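Local coordinates for rhodanese-like domain-containing protein (Rhodopseudomonas palustris, PDB 2HHG), which is of unknown function but may have thiosulfate-cyanide sulfurtransferase activity like other rhodaneses, at residues Leu101-Ala106 against Lys112-Ile117; Ala31-Gly36 against Gly122-Ala127; Leu68-Trp71 against Gln75-Tyr78. All coordinates share one frame; numbering follows the deposited sequence.

Interaction 1: Leu101-Ala106 against Lys112-Ile117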
ATOM      1  N   LEU A 101      -2.496  -5.569  -4.083  1.00  7.30           N
ATOM      2  CA  LEU A 101      -1.862  -6.852  -3.780  1.00  7.45           C
ATOM      3  C   LEU A 101      -1.201  -6.827  -2.411  1.00  7.43           C
ATOM      4  O   LEU A 101      -1.308  -7.784  -1.655  1.00  7.16           O
ATOM      5  CB  LEU A 101      -0.847  -7.247  -4.856  1.00  7.83           C
ATOM      6  CG  LEU A 101      -1.365  -7.374  -6.289  1.00  7.82           C
ATOM      7  CD1 LEU A 101      -0.274  -7.970  -7.152  1.00  9.84           C
ATOM      8  CD2 LEU A 101      -2.644  -8.212  -6.373  1.00  9.34           C
ATOM      9  N   ALA A 102      -0.540  -5.720  -2.080  1.00  7.39           N
ATOM     10  CA  ALA A 102       0.149  -5.588  -0.795  1.00  7.69           C
ATOM     11  C   ALA A 102      -0.828  -5.617   0.376  1.00  7.73           C
ATOM     12  O   ALA A 102      -0.591  -6.296   1.371  1.00  7.60           O
ATOM     13  CB  ALA A 102       0.972  -4.319  -0.754  1.00  7.81           C
ATOM     14  N   ALA A 103      -1.931  -4.877   0.259  1.00  7.62           N
ATOM     15  CA  ALA A 103      -2.962  -4.879   1.296  1.00  7.87           C
ATOM     16  C   ALA A 103      -3.539  -6.277   1.491  1.00  7.51           C
ATOM     17  O   ALA A 103      -3.730  -6.721   2.622  1.00  7.39           O
ATOM     18  CB  ALA A 103      -4.061  -3.882   0.958  1.00  7.84           C
ATOM     19  N   LYS A 104      -3.787  -6.976   0.390  1.00  7.55           N
ATOM     20  CA  LYS A 104      -4.293  -8.339   0.467  1.00  7.75           C
ATOM     21  C   LYS A 104      -3.284  -9.278   1.144  1.00  7.30           C
ATOM     22  O   LYS A 104      -3.663 -10.082   1.997  1.00  7.64           O
ATOM     23  CB  LYS A 104      -4.676  -8.833  -0.925  1.00  7.69           C
ATOM     24  CG  LYS A 104      -5.222 -10.262  -0.979  1.00  8.91           C
ATOM     25  CD  LYS A 104      -6.482 -10.451  -0.140  1.00 10.61           C
ATOM     26  CE  LYS A 104      -7.217 -11.730  -0.515  1.00 11.91           C
ATOM     27  NZ  LYS A 104      -6.382 -12.953  -0.436  1.00 12.93           N
ATOM     28  N   THR A 105      -2.009  -9.173   0.779  1.00  7.35           N
ATOM     29  CA  THR A 105      -0.971  -9.962   1.440  1.00  7.62           C
ATOM     30  C   THR A 105      -0.955  -9.704   2.948  1.00  7.56           C
ATOM     31  O   THR A 105      -0.947 -10.638   3.753  1.00  7.82           O
ATOM     32  CB  THR A 105       0.401  -9.640   0.850  1.00  7.92           C
ATOM     33  OG1 THR A 105       0.420 -10.033  -0.527  1.00  8.18           O
ATOM     34  CG2 THR A 105       1.517 -10.356   1.607  1.00  9.40           C
ATOM     35  N   ALA A 106      -0.960  -8.432   3.325  1.00  7.76           N
ATOM     36  CA  ALA A 106      -0.921  -8.065   4.735  1.00  7.67           C
ATOM     37  C   ALA A 106      -2.144  -8.621   5.466  1.00  8.30           C
ATOM     38  O   ALA A 106      -2.030  -9.188   6.553  1.00  8.18           O
ATOM     39  CB  ALA A 106      -0.838  -6.562   4.880  1.00  7.80           C
ATOM     40  N   LYS A 112      -4.629  -6.150  10.455  1.00 10.27           N
ATOM     41  CA  LYS A 112      -6.026  -5.691  10.432  1.00 11.31           C
ATOM     42  C   LYS A 112      -6.153  -4.390  11.205  1.00 10.68           C
ATOM     43  O   LYS A 112      -5.568  -4.265  12.273  1.00 10.42           O
ATOM     44  CB  LYS A 112      -6.944  -6.699  11.138  1.00 12.98           C
ATOM     45  CG  LYS A 112      -7.214  -8.013  10.459  1.00 17.00           C
ATOM     46  CD  LYS A 112      -8.136  -8.852  11.338  1.00 21.01           C
ATOM     47  CE  LYS A 112      -8.193 -10.305  10.904  1.00 22.51           C
ATOM     48  NZ  LYS A 112      -6.875 -10.979  11.031  1.00 24.05           N
ATOM     49  N   PRO A 113      -6.950  -3.430  10.704  1.00 10.28           N
ATOM     50  CA  PRO A 113      -7.566  -3.363   9.387  1.00 10.02           C
ATOM     51  C   PRO A 113      -6.600  -2.773   8.361  1.00  9.53           C
ATOM     52  O   PRO A 113      -5.711  -2.002   8.730  1.00  9.62           O
ATOM     53  CB  PRO A 113      -8.751  -2.424   9.616  1.00 10.25           C
ATOM     54  CG  PRO A 113      -8.296  -1.512  10.697  1.00 10.79           C
ATOM     55  CD  PRO A 113      -7.321  -2.275  11.544  1.00 10.45           C
ATOM     56  N   VAL A 114      -6.773  -3.138   7.094  1.00  8.88           N
ATOM     57  CA  VAL A 114      -5.923  -2.605   6.037  1.00  8.99           C
ATOM     58  C   VAL A 114      -6.764  -1.992   4.931  1.00  8.54           C
ATOM     59  O   VAL A 114      -7.957  -2.310   4.780  1.00  8.61           O
ATOM     60  CB  VAL A 114      -4.962  -3.669   5.425  1.00  8.90           C
ATOM     61  CG1 VAL A 114      -4.126  -4.351   6.499  1.00  9.70           C
ATOM     62  CG2 VAL A 114      -5.716  -4.703   4.626  1.00  9.09           C
ATOM     63  N   ALA A 115      -6.131  -1.129   4.146  1.00  8.25           N
ATOM     64  CA  ALA A 115      -6.765  -0.523   2.995  1.00  8.35           C
ATOM     65  C   ALA A 115      -5.693  -0.123   2.007  1.00  8.45           C
ATOM     66  O   ALA A 115      -4.502  -0.162   2.318  1.00  8.61           O
ATOM     67  CB  ALA A 115      -7.581   0.688   3.418  1.00  8.58           C
ATOM     68  N   HIS A 116      -6.107   0.264   0.813  1.00  8.57           N
ATOM     69  CA  HIS A 116      -5.188   0.902  -0.111  1.00  8.85           C
ATOM     70  C   HIS A 116      -5.868   2.107  -0.753  1.00  8.67           C
ATOM     71  O   HIS A 116      -7.090   2.252  -0.668  1.00  9.11           O
ATOM     72  CB  HIS A 116      -4.612  -0.096  -1.127  1.00  9.21           C
ATOM     73  CG  HIS A 116      -5.452  -0.297  -2.345  1.00  9.69           C
ATOM     74  ND1 HIS A 116      -6.768  -0.706  -2.304  1.00 11.28           N
ATOM     75  CD2 HIS A 116      -5.138  -0.164  -3.652  1.00  9.25           C
ATOM     76  CE1 HIS A 116      -7.232  -0.798  -3.538  1.00 10.87           C
ATOM     77  NE2 HIS A 116      -6.263  -0.472  -4.373  1.00 13.25           N
ATOM     78  N   ILE A 117      -5.067   2.985  -1.350  1.00  8.76           N
ATOM     79  CA  ILE A 117      -5.578   4.229  -1.916  1.00  9.53           C
ATOM     80  C   ILE A 117      -5.904   4.054  -3.397  1.00  9.90           C
ATOM     81  O   ILE A 117      -5.027   3.767  -4.213  1.00  9.33           O
ATOM     82  CB  ILE A 117      -4.577   5.395  -1.726  1.00  9.43           C
ATOM     83  CG1 ILE A 117      -4.235   5.578  -0.241  1.00  9.86           C
ATOM     84  CG2 ILE A 117      -5.140   6.696  -2.327  1.00 10.24           C
ATOM     85  CD1 ILE A 117      -3.274   6.724   0.069  1.00  9.76           C
TER
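His116, which brings the one flat side chain to this contact, meets Ala103 through its CB rather than its ring: Ala103 CB lies 4.4 Å from His116 CB, and CG, at 5.1 Å, is already farther from that methyl. With chi1 at 86°, the imidazole swings along the helix toward Ser99 and Ala100, and it also packs on Asn18 and Ile21. The other flat group is the peptide carbonyl of Ala103, whose oxygen is approached by a methyl, Val114 CG2, at 3.5 Å.

Val114 divides its two branches between successive turns of the helix. CG2, set between its own backbone N and carbonyl carbon, reaches Ala103 CB at 4.1 Å; CG1, anti to the carbonyl carbon, meets Ala106 CB at 4.3 Å. Ala103 CB also rests 4.0 Å from Ala115 O. No hydrogen bond crosses; the join is buried van der Waals packing, and the strand's backbone bonds instead run to Phe89 and Phe91 on one neighbour and to Glu22 and Leu24 on the other. Small alanine side chains match the short spacing: the axes of helix segment 101-106 and strand 114-117 approach to 7.7 Å and run antiparallel at 176°. This is the helix-to-strand half of a beta-alpha-beta crossover, strand 88-92, helix 97-109, strand 114-117, in the parallel sheet of the rhodanese fold.

Interaction 2: Ala31-Gly36 against Gly122-Ala127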
ATOM      1  N   ALA A  31      -8.539  13.424   2.879  1.00  8.95           N
ATOM      2  CA  ALA A  31      -9.226  13.956   4.058  1.00  9.46           C
ATOM      3  C   ALA A  31      -8.704  13.312   5.337  1.00  9.31           C
ATOM      4  O   ALA A  31      -8.503  13.991   6.340  1.00  9.46           O
ATOM      5  CB  ALA A  31     -10.734  13.779   3.947  1.00 10.35           C
ATOM      6  N   LEU A  32      -8.465  12.000   5.289  1.00  9.44           N
ATOM      7  CA  LEU A  32      -7.896  11.270   6.419  1.00  9.59           C
ATOM      8  C   LEU A  32      -6.533  11.845   6.813  1.00  9.03           C
ATOM      9  O   LEU A  32      -6.244  12.056   7.989  1.00  9.27           O
ATOM     10  CB  LEU A  32      -7.768   9.779   6.081  1.00 10.43           C
ATOM     11  CG  LEU A  32      -7.202   8.854   7.164  1.00 11.35           C
ATOM     12  CD1 LEU A  32      -8.096   8.856   8.399  1.00 13.29           C
ATOM     13  CD2 LEU A  32      -7.035   7.439   6.625  1.00 12.80           C
ATOM     14  N   HIS A  33      -5.688  12.078   5.817  1.00  8.43           N
ATOM     15  CA  HIS A  33      -4.370  12.644   6.052  1.00  8.68           C
ATOM     16  C   HIS A  33      -4.458  14.033   6.689  1.00  8.58           C
ATOM     17  O   HIS A  33      -3.749  14.326   7.647  1.00  8.66           O
ATOM     18  CB  HIS A  33      -3.598  12.702   4.741  1.00  8.59           C
ATOM     19  CG  HIS A  33      -2.175  13.128   4.896  1.00  8.41           C
ATOM     20  ND1 HIS A  33      -1.794  14.452   4.896  1.00  9.68           N
ATOM     21  CD2 HIS A  33      -1.043  12.404   5.045  1.00 10.28           C
ATOM     22  CE1 HIS A  33      -0.483  14.525   5.041  1.00 10.19           C
ATOM     23  NE2 HIS A  33      -0.002  13.297   5.129  1.00 10.02           N
ATOM     24  N   LYS A  34      -5.333  14.880   6.156  1.00  8.53           N
ATOM     25  CA  LYS A  34      -5.507  16.232   6.685  1.00  9.71           C
ATOM     26  C   LYS A  34      -6.032  16.259   8.121  1.00 10.30           C
ATOM     27  O   LYS A  34      -5.758  17.202   8.867  1.00 10.15           O
ATOM     28  CB  LYS A  34      -6.400  17.065   5.769  1.00  9.80           C
ATOM     29  CG  LYS A  34      -5.748  17.373   4.436  1.00 10.17           C
ATOM     30  CD  LYS A  34      -6.721  18.065   3.509  1.00 10.81           C
ATOM     31  CE  LYS A  34      -6.073  18.417   2.187  1.00 11.69           C
ATOM     32  NZ  LYS A  34      -7.059  19.012   1.248  1.00 12.48           N
ATOM     33  N   SER A  35      -6.765  15.218   8.509  1.00 10.90           N
ATOM     34  CA  SER A  35      -7.315  15.128   9.860  1.00 12.33           C
ATOM     35  C   SER A  35      -6.231  14.811  10.895  1.00 13.44           C
ATOM     36  O   SER A  35      -6.478  14.903  12.103  1.00 14.51           O
ATOM     37  CB  SER A  35      -8.441  14.083   9.922  1.00 12.75           C
ATOM     38  OG  SER A  35      -7.922  12.765   9.920  1.00 13.33           O
ATOM     39  N   GLY A  36      -5.047  14.431  10.416  1.00 14.46           N
ATOM     40  CA  GLY A  36      -3.929  14.045  11.275  1.00 15.94           C
ATOM     41  C   GLY A  36      -3.654  12.551  11.233  1.00 17.10           C
ATOM     42  O   GLY A  36      -2.690  12.076  11.840  1.00 17.79           O
ATOM     43  N   GLY A 122      -0.429   8.684  -8.087  1.00 10.38           N
ATOM     44  CA  GLY A 122      -0.805   9.409  -9.304  1.00 11.30           C
ATOM     45  C   GLY A 122      -2.124  10.151  -9.138  1.00 11.33           C
ATOM     46  O   GLY A 122      -2.221  11.349  -9.445  1.00 11.61           O
ATOM     47  N   ALA A 123      -3.137   9.454  -8.632  1.00 11.55           N
ATOM     48  CA  ALA A 123      -4.441  10.069  -8.365  1.00 11.88           C
ATOM     49  C   ALA A 123      -4.380  11.098  -7.233  1.00 11.69           C
ATOM     50  O   ALA A 123      -5.047  12.137  -7.289  1.00 12.69           O
ATOM     51  CB  ALA A 123      -5.470   9.003  -8.053  1.00 11.73           C
ATOM     52  N   TRP A 124      -3.585  10.794  -6.207  1.00 11.26           N
ATOM     53  CA  TRP A 124      -3.338  11.709  -5.089  1.00 11.05           C
ATOM     54  C   TRP A 124      -2.777  13.037  -5.598  1.00 11.62           C
ATOM     55  O   TRP A 124      -3.284  14.110  -5.253  1.00 11.93           O
ATOM     56  CB  TRP A 124      -2.361  11.050  -4.117  1.00  9.91           C
ATOM     57  CG  TRP A 124      -2.035  11.824  -2.874  1.00  9.08           C
ATOM     58  CD1 TRP A 124      -1.135  12.840  -2.755  1.00  9.41           C
ATOM     59  CD2 TRP A 124      -2.544  11.578  -1.561  1.00  7.92           C
ATOM     60  NE1 TRP A 124      -1.079  13.271  -1.452  1.00  9.16           N
ATOM     61  CE2 TRP A 124      -1.935  12.513  -0.699  1.00  8.28           C
ATOM     62  CE3 TRP A 124      -3.470  10.669  -1.031  1.00  8.76           C
ATOM     63  CZ2 TRP A 124      -2.209  12.556   0.665  1.00  8.71           C
ATOM     64  CZ3 TRP A 124      -3.738  10.710   0.323  1.00  8.85           C
ATOM     65  CH2 TRP A 124      -3.114  11.650   1.155  1.00  8.61           C
ATOM     66  N   ARG A 125      -1.728  12.958  -6.410  1.00 12.80           N
ATOM     67  CA  ARG A 125      -1.124  14.135  -7.036  1.00 14.57           C
ATOM     68  C   ARG A 125      -2.102  14.901  -7.930  1.00 14.87           C
ATOM     69  O   ARG A 125      -2.164  16.138  -7.875  1.00 15.29           O
ATOM     70  CB  ARG A 125       0.108  13.714  -7.834  1.00 15.00           C
ATOM     71  CG  ARG A 125       0.846  14.858  -8.509  1.00 17.66           C
ATOM     72  CD  ARG A 125       2.139  14.376  -9.139  1.00 21.46           C
ATOM     73  NE  ARG A 125       1.904  13.335 -10.138  1.00 24.03           N
ATOM     74  CZ  ARG A 125       2.856  12.571 -10.669  1.00 25.27           C
ATOM     75  NH1 ARG A 125       4.125  12.722 -10.304  1.00 25.46           N
ATOM     76  NH2 ARG A 125       2.539  11.651 -11.570  1.00 26.23           N
ATOM     77  N   ASP A 126      -2.863  14.172  -8.744  1.00 15.49           N
ATOM     78  CA  ASP A 126      -3.837  14.793  -9.645  1.00 16.30           C
ATOM     79  C   ASP A 126      -4.896  15.590  -8.881  1.00 16.18           C
ATOM     80  O   ASP A 126      -5.368  16.620  -9.364  1.00 16.37           O
ATOM     81  CB  ASP A 126      -4.508  13.743 -10.532  1.00 17.05           C
ATOM     82  CG  ASP A 126      -3.577  13.183 -11.598  1.00 19.20           C
ATOM     83  OD1 ASP A 126      -2.522  13.794 -11.877  1.00 22.10           O
ATOM     84  OD2 ASP A 126      -3.908  12.116 -12.154  1.00 22.96           O
ATOM     85  N   ALA A 127      -5.250  15.114  -7.690  1.00 15.78           N
ATOM     86  CA  ALA A 127      -6.246  15.766  -6.842  1.00 15.68           C
ATOM     87  C   ALA A 127      -5.663  16.918  -6.017  1.00 15.40           C
ATOM     88  O   ALA A 127      -6.395  17.606  -5.299  1.00 15.94           O
ATOM     89  CB  ALA A 127      -6.903  14.739  -5.931  1.00 15.89           C
TER
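His33 and Trp124 form an offset edge-to-face aromatic pair that joins helix 26-34 to helix 120-126 within the rhodanese fold. The evidence is the ring geometry: the planes stand at 86°, the imidazole and six-membered-ring centroids are 5.8 Å apart, and the edge of the indole is turned toward the face of the imidazole. Both side chains extend with CG anti to the backbone N, which carries each ring out from its helix until the two cross nearly at a right angle.

The apolar part of the contact is made chiefly by Trp124 CH2. It comes 3.8 Å from His33 CB, which lies in the plane of the indole at its edge, and 4.1 Å from His33 CG. Ala29 and Ile30 of helix 26-34 also pack on the indole, Phe121 meets it with planes about 15° apart, and Ile57 touches both side chains.

Polar interactions hold the rings from outside the pair. His33 NE2 is hydrogen-bonded to Pro58 O and Trp124 NE1 to Pro130 O, which helps hold each ring's rotation.

Local hydrogen bonds close the last turn near Ser35 and Gly36. Ser35 OG donates to Leu32 O at 2.7 Å, coming in 25° out of the carbonyl plane. A Schellman motif follows: Gly36 N binds His33 O at 3.1 Å and Gly36 takes a positive phi, at which a beta carbon would collide with the carbonyl oxygen of Ser35.

Interaction 3: Leu68-Trp71 against Gln75-Tyr78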
ATOM      1  N   LEU A  68       7.685  -6.525   2.317  1.00  7.97           N
ATOM      2  CA  LEU A  68       6.556  -6.348   3.227  1.00  8.45           C
ATOM      3  C   LEU A  68       6.415  -7.456   4.265  1.00  8.04           C
ATOM      4  O   LEU A  68       6.322  -7.183   5.466  1.00  8.37           O
ATOM      5  CB  LEU A  68       5.264  -6.217   2.423  1.00  9.17           C
ATOM      6  CG  LEU A  68       4.011  -5.771   3.169  1.00 12.75           C
ATOM      7  CD1 LEU A  68       4.188  -4.353   3.717  1.00 15.90           C
ATOM      8  CD2 LEU A  68       2.798  -5.864   2.257  1.00 15.48           C
ATOM      9  N   GLU A  69       6.411  -8.703   3.806  1.00  7.81           N
ATOM     10  CA  GLU A  69       6.182  -9.829   4.712  1.00  7.81           C
ATOM     11  C   GLU A  69       7.258  -9.910   5.782  1.00  7.59           C
ATOM     12  O   GLU A  69       6.979 -10.248   6.935  1.00  7.80           O
ATOM     13  CB  GLU A  69       6.114 -11.149   3.937  1.00  8.36           C
ATOM     14  CG  GLU A  69       5.023 -11.196   2.862  1.00  8.92           C
ATOM     15  CD  GLU A  69       5.475 -10.730   1.479  1.00  8.45           C
ATOM     16  OE1 GLU A  69       6.414  -9.920   1.375  1.00  8.91           O
ATOM     17  OE2 GLU A  69       4.869 -11.176   0.487  1.00  9.26           O
ATOM     18  N   PHE A  70       8.486  -9.584   5.381  1.00  7.63           N
ATOM     19  CA  PHE A  70       9.656  -9.646   6.247  1.00  8.16           C
ATOM     20  C   PHE A  70       9.685  -8.552   7.295  1.00  8.08           C
ATOM     21  O   PHE A  70      10.304  -8.722   8.347  1.00  8.98           O
ATOM     22  CB  PHE A  70      10.917  -9.629   5.388  1.00  8.45           C
ATOM     23  CG  PHE A  70      10.997 -10.810   4.490  1.00  8.81           C
ATOM     24  CD1 PHE A  70      11.548 -11.998   4.948  1.00  9.76           C
ATOM     25  CD2 PHE A  70      10.435 -10.772   3.225  1.00  9.09           C
ATOM     26  CE1 PHE A  70      11.565 -13.124   4.141  1.00  9.93           C
ATOM     27  CE2 PHE A  70      10.447 -11.893   2.416  1.00  9.94           C
ATOM     28  CZ  PHE A  70      11.021 -13.065   2.868  1.00  9.90           C
ATOM     29  N   TRP A  71       9.025  -7.433   7.013  1.00  7.84           N
ATOM     30  CA  TRP A  71       8.929  -6.344   7.982  1.00  8.17           C
ATOM     31  C   TRP A  71       7.669  -6.457   8.839  1.00  7.99           C
ATOM     32  O   TRP A  71       7.671  -6.030   9.989  1.00  8.41           O
ATOM     33  CB  TRP A  71       9.002  -4.992   7.269  1.00  8.42           C
ATOM     34  CG  TRP A  71      10.376  -4.642   6.749  1.00  8.74           C
ATOM     35  CD1 TRP A  71      11.433  -5.491   6.536  1.00  9.09           C
ATOM     36  CD2 TRP A  71      10.825  -3.344   6.360  1.00  9.57           C
ATOM     37  NE1 TRP A  71      12.517  -4.793   6.054  1.00 10.47           N
ATOM     38  CE2 TRP A  71      12.164  -3.474   5.933  1.00  9.16           C
ATOM     39  CE3 TRP A  71      10.231  -2.076   6.347  1.00  9.61           C
ATOM     40  CZ2 TRP A  71      12.911  -2.385   5.491  1.00 10.26           C
ATOM     41  CZ3 TRP A  71      10.976  -0.999   5.898  1.00 10.37           C
ATOM     42  CH2 TRP A  71      12.303  -1.161   5.482  1.00 10.33           C
ATOM     43  N   GLN A  75       7.959 -12.419  13.892  1.00 13.13           N
ATOM     44  CA  GLN A  75       8.884 -13.550  13.985  1.00 14.26           C
ATOM     45  C   GLN A  75       9.958 -13.539  12.898  1.00 14.35           C
ATOM     46  O   GLN A  75      10.770 -14.467  12.809  1.00 15.21           O
ATOM     47  CB  GLN A  75       8.120 -14.877  13.937  1.00 14.67           C
ATOM     48  CG  GLN A  75       7.059 -15.054  15.024  1.00 17.68           C
ATOM     49  CD  GLN A  75       7.596 -14.815  16.421  1.00 21.18           C
ATOM     50  OE1 GLN A  75       8.701 -15.246  16.757  1.00 22.18           O
ATOM     51  NE2 GLN A  75       6.815 -14.120  17.245  1.00 22.83           N
ATOM     52  N   SER A  76       9.942 -12.509  12.055  1.00 13.94           N
ATOM     53  CA  SER A  76      10.991 -12.313  11.069  1.00 13.85           C
ATOM     54  C   SER A  76      12.183 -11.623  11.720  1.00 14.40           C
ATOM     55  O   SER A  76      12.003 -10.729  12.544  1.00 14.12           O
ATOM     56  CB  SER A  76      10.485 -11.463   9.904  1.00 13.40           C
ATOM     57  OG  SER A  76      11.566 -10.989   9.110  1.00 12.85           O
ATOM     58  N   PRO A  77      13.409 -12.028  11.341  1.00 15.16           N
ATOM     59  CA  PRO A  77      14.602 -11.326  11.805  1.00 15.80           C
ATOM     60  C   PRO A  77      14.596  -9.835  11.443  1.00 15.63           C
ATOM     61  O   PRO A  77      15.299  -9.041  12.068  1.00 16.74           O
ATOM     62  CB  PRO A  77      15.739 -12.049  11.072  1.00 16.06           C
ATOM     63  CG  PRO A  77      15.195 -13.394  10.767  1.00 15.99           C
ATOM     64  CD  PRO A  77      13.748 -13.170  10.472  1.00 15.52           C
ATOM     65  N   TYR A  78      13.775  -9.461  10.463  1.00 14.84           N
ATOM     66  CA  TYR A  78      13.759  -8.107   9.908  1.00 14.21           C
ATOM     67  C   TYR A  78      12.493  -7.327  10.288  1.00 13.09           C
ATOM     68  O   TYR A  78      12.199  -6.272   9.714  1.00 12.81           O
ATOM     69  CB  TYR A  78      13.959  -8.188   8.385  1.00 14.79           C
ATOM     70  CG  TYR A  78      14.954  -9.273   8.002  1.00 15.74           C
ATOM     71  CD1 TYR A  78      16.328  -9.047   8.080  1.00 17.27           C
ATOM     72  CD2 TYR A  78      14.520 -10.539   7.607  1.00 16.53           C
ATOM     73  CE1 TYR A  78      17.246 -10.052   7.754  1.00 17.63           C
ATOM     74  CE2 TYR A  78      15.429 -11.550   7.279  1.00 18.02           C
ATOM     75  CZ  TYR A  78      16.786 -11.296   7.355  1.00 18.52           C
ATOM     76  OH  TYR A  78      17.683 -12.290   7.029  1.00 19.44           O
TER
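Phe70 and Ser76 approach with their CA atoms 5.7 Å apart, and Trp71 and Tyr78 with theirs at 5.5 Å, so the chain leaving helix 68-72 doubles back beside the helix it has just left. Residues 75-78 have no regular secondary structure, and the backbone of the two segments is tied through a side chain, that of Ser76.

Ser76 OG donates to Phe70 O at 2.7 Å, lying in the carbonyl plane on a lone pair with a C=O...O angle of 126°. The same oxygen accepts from Tyr78 N at 3.0 Å with an N-H...O angle of 162°, closing an ST turn. OG stands anti to Ser76's own backbone N (chi1 166°), which turns it toward the helix. Without the hydroxyl, as with an alanine here, Phe70 O would probably lose this donor and Tyr78 N its acceptor, and the turn would be less firmly held to the helix end.

Around this polar centre the aromatic groups make looser contacts. Phe70 CD1 meets Tyr78 CD2 at 4.2 Å, approaching obliquely. Pro77 CB sits 3.8 Å above the centre of one face of the Tyr78 ring. Trp71, whose side chain crosses that of Tyr78 at about a right angle, brings CD1 to 3.4 Å from Tyr78 O and to 4.1 Å from Tyr78 CB. Lys80 serves both partners: its NZ hydrogen-bonds Tyr78 O, and it makes a cation-pi contact with Trp71.

Chemically, one hydroxyl used as both donor and acceptor helps to set the path of this surface turn, while the lysine charge probably offsets the closeness of two acceptors, Phe70 O and Tyr78 O, by binding the latter.

In the fold
Interactions 1 and 2 have centres 18 Å apart and touch where Ile117 CD1 meets Trp124 CZ3 at 4.0 Å, so strand 114-117 packs on helix 97-109 chiefly through Val114, with His116 CB adding a contact, and on helix 120-126 through Ile117. Interaction 3, centred 16 Å from interaction 1, reaches the same helix 97-109: Leu68 CD2 lies 3.5 Å from Ala102 O. Interactions 2 and 3 stay apart, about 17 Å between nearest atoms, on opposite sides of the chain's centre. The sodium ion held by Asn18 and Ile21 is about 6 Å from the side chain of His116. In related rhodaneses the active-site loop lies between the equivalents of strand 88-92 and helix 97-109.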